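Local structure of ABC transporter substrate-binding protein (Bradyrhizobium japonicum, 4I1D) at residues 44-49 and 55-60. The protein is a periplasmic solute-binding protein of an ABC transporter that binds D-malate and may bind polyamines such as spermidine and putrescine. Sequence-based numbering, arbitrary orientation.
Sequences PAIKTQ and PIWDVV. With SO4 (sulfate ion), chain L; SO4 (sulfate ion), chain B; SO4 (sulfate ion), chain I.
Gln49 OE1 accepts two backbone N-H groups from the loop that leads into the strand. The bond from Trp57 N to Gln49 OE1 is 3.0 Å long and fairly straight, 162° at the hydrogen. It lies in the carbonyl plane, on a lone pair. The bond from Ile56 N to Gln49 OE1 is weak, bent to 126°. Gln49 CG is anti to the carbonyl carbon (chi1 -71°) and the chain runs on extended, which carries the amide across to the loop. Gripped there, the amide sets NE2 over the centre of one face of the Trp57 ring, 3.1 Å above its plane, tilted steeply rather than stacked flat. Ile56 CG1 packs 3.5 Å from Gln49 NE2. Ala45 CB comes 3.6 Å from Trp57 CH2. Ile46 CG1 lies at the ring edge, and Ile46 CD1 meets Val60 CG2 tip to tip at 4.1 Å. An alanine in place of Trp57 would probably open a gap beside Ala45 and Ile46 and leave the Gln49 amide without its aromatic cover. Trp57 NE1 is hydrogen-bonded to Asp37. In a second subunit, Ala188 packs on Ile56 and Trp57, and Gln192 OE1 weakly shares the Ile56 N-H. The contact ties helix 43-51 to the loop entering strand 59-63, within the beta-alpha-beta crossover from strand 33-38 of a periplasmic binding protein fold. Strand 4-9 lies between those strands, parallel to both, and Trp57 rests on its Thr6 and Val8.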
loop_
_atom_site.group_PDB
_atom_site.type_symbol
_atom_site.label_atom_id
_atom_site.label_comp_id
_atom_site.label_asym_id
_atom_site.label_seq_id
_atom_site.Cartn_x
_atom_site.Cartn_y
_atom_site.Cartn_z
ATOM N N PRO A 44 -10.790 10.273 -22.602
ATOM C CA PRO A 44 -9.720 10.819 -21.761
ATOM C C PRO A 44 -8.756 11.681 -22.578
ATOM O O PRO A 44 -8.304 12.721 -22.096
ATOM C CB PRO A 44 -9.024 9.562 -21.225
ATOM C CG PRO A 44 -10.116 8.525 -21.202
ATOM C CD PRO A 44 -10.938 8.815 -22.448
ATOM N N ALA A 45 -8.473 11.268 -23.812
ATOM C CA ALA A 45 -7.540 12.002 -24.655
ATOM C C ALA A 45 -8.143 13.321 -25.133
ATOM O O ALA A 45 -7.465 14.347 -25.181
ATOM C CB ALA A 45 -7.107 11.150 -25.840
ATOM N N ILE A 46 -9.417 13.288 -25.498
ATOM C CA ILE A 46 -10.099 14.500 -25.923
ATOM C C ILE A 46 -10.043 15.540 -24.804
ATOM O O ILE A 46 -9.779 16.717 -25.059
ATOM C CB ILE A 46 -11.557 14.217 -26.319
ATOM C CG1 ILE A 46 -11.609 13.515 -27.678
ATOM C CG2 ILE A 46 -12.357 15.500 -26.391
ATOM C CD1 ILE A 46 -12.970 12.890 -27.968
ATOM N N LYS A 47 -10.269 15.106 -23.566
ATOM C CA LYS A 47 -10.228 16.037 -22.445
ATOM C C LYS A 47 -8.856 16.694 -22.372
ATOM O O LYS A 47 -8.739 17.911 -22.224
ATOM C CB LYS A 47 -10.531 15.338 -21.117
ATOM C CG LYS A 47 -11.961 14.860 -20.964
ATOM C CD LYS A 47 -12.230 14.486 -19.517
ATOM C CE LYS A 47 -13.634 13.961 -19.328
ATOM N NZ LYS A 47 -13.953 13.817 -17.881
ATOM N N THR A 48 -7.815 15.878 -22.469
ATOM C CA THR A 48 -6.464 16.387 -22.319
ATOM C C THR A 48 -6.132 17.304 -23.488
ATOM O O THR A 48 -5.601 18.401 -23.301
ATOM C CB THR A 48 -5.447 15.246 -22.246
ATOM O OG1 THR A 48 -5.661 14.506 -21.039
ATOM C CG2 THR A 48 -4.032 15.796 -22.255
ATOM N N GLN A 49 -6.474 16.852 -24.687
ATOM C CA GLN A 49 -6.184 17.599 -25.908
ATOM C C GLN A 49 -6.876 18.956 -25.905
ATOM O O GLN A 49 -6.238 19.992 -26.109
ATOM C CB GLN A 49 -6.610 16.803 -27.145
ATOM C CG GLN A 49 -5.745 15.584 -27.443
ATOM C CD GLN A 49 -5.903 15.112 -28.878
ATOM O OE1 GLN A 49 -6.295 15.882 -29.753
ATOM N NE2 GLN A 49 -5.592 13.843 -29.128
ATOM N N PRO A 55 -5.373 20.879 -29.651
ATOM C CA PRO A 55 -5.684 19.484 -29.981
ATOM C C PRO A 55 -4.951 19.031 -31.242
ATOM O O PRO A 55 -4.813 19.828 -32.170
ATOM C CB PRO A 55 -7.183 19.520 -30.282
ATOM C CG PRO A 55 -7.676 20.844 -29.752
ATOM C CD PRO A 55 -6.534 21.771 -29.811
ATOM N N ILE A 56 -4.497 17.781 -31.287
ATOM C CA ILE A 56 -3.960 17.232 -32.538
ATOM C C ILE A 56 -5.054 16.578 -33.395
ATOM O O ILE A 56 -4.891 16.453 -34.602
ATOM C CB ILE A 56 -2.817 16.206 -32.312
ATOM C CG1 ILE A 56 -3.299 15.042 -31.443
ATOM C CG2 ILE A 56 -1.594 16.871 -31.698
ATOM C CD1 ILE A 56 -2.214 14.034 -31.135
ATOM N N TRP A 57 -6.165 16.165 -32.776
ATOM C CA TRP A 57 -7.272 15.542 -33.520
ATOM C C TRP A 57 -8.302 16.580 -33.951
ATOM O O TRP A 57 -8.532 17.560 -33.237
ATOM C CB TRP A 57 -7.978 14.492 -32.660
ATOM C CG TRP A 57 -7.150 13.291 -32.321
ATOM C CD1 TRP A 57 -6.041 12.831 -32.987
ATOM C CD2 TRP A 57 -7.361 12.399 -31.224
ATOM N NE1 TRP A 57 -5.558 11.702 -32.369
ATOM C CE2 TRP A 57 -6.345 11.418 -31.281
ATOM C CE3 TRP A 57 -8.310 12.332 -30.196
ATOM C CZ2 TRP A 57 -6.257 10.380 -30.353
ATOM C CZ3 TRP A 57 -8.214 11.308 -29.273
ATOM C CH2 TRP A 57 -7.196 10.344 -29.358
ATOM N N ASP A 58 -8.930 16.365 -35.106
ATOM C CA ASP A 58 -10.010 17.249 -35.572
ATOM C C ASP A 58 -11.380 16.603 -35.389
ATOM O O ASP A 58 -12.268 17.137 -34.709
ATOM C CB ASP A 58 -9.822 17.609 -37.048
ATOM C CG ASP A 58 -8.571 18.452 -37.295
ATOM O OD1 ASP A 58 -8.521 19.595 -36.794
ATOM O OD2 ASP A 58 -7.643 17.984 -37.999
ATOM N N VAL A 59 -11.544 15.446 -36.010
ATOM C CA VAL A 59 -12.828 14.785 -36.058
ATOM C C VAL A 59 -12.731 13.426 -35.379
ATOM O O VAL A 59 -11.827 12.645 -35.661
ATOM C CB VAL A 59 -13.314 14.610 -37.504
ATOM C CG1 VAL A 59 -14.629 13.859 -37.534
ATOM C CG2 VAL A 59 -13.450 15.972 -38.186
ATOM N N VAL A 60 -13.673 13.168 -34.481
ATOM C CA VAL A 60 -13.731 11.919 -33.742
ATOM C C VAL A 60 -15.050 11.195 -33.982
ATOM O O VAL A 60 -16.121 11.798 -33.947
ATOM C CB VAL A 60 -13.548 12.162 -32.235
ATOM C CG1 VAL A 60 -13.789 10.886 -31.456
ATOM C CG2 VAL A 60 -12.141 12.696 -31.974
HETATM S S SO4 L . -11.371 13.506 -15.494
HETATM O O1 SO4 L . -10.628 12.942 -16.643
HETATM O O2 SO4 L . -10.881 14.873 -15.210
HETATM O O3 SO4 L . -12.814 13.559 -15.818
HETATM O O4 SO4 L . -11.162 12.651 -14.306
HETATM S S SO4 B . -3.875 10.858 -21.786
HETATM O O1 SO4 B . -4.420 11.843 -22.718
HETATM O O2 SO4 B . -3.191 11.543 -20.689
HETATM O O3 SO4 B . -4.959 10.043 -21.243
HETATM O O4 SO4 B . -2.935 9.993 -22.494
HETATM S S SO4 I . -16.701 12.144 -16.925
HETATM O O1 SO4 I . -15.522 11.476 -17.472
HETATM O O2 SO4 I . -16.460 13.585 -16.826
HETATM O O3 SO4 I . -17.844 11.897 -17.804
HETATM O O4 SO4 I . -16.972 11.609 -15.592
#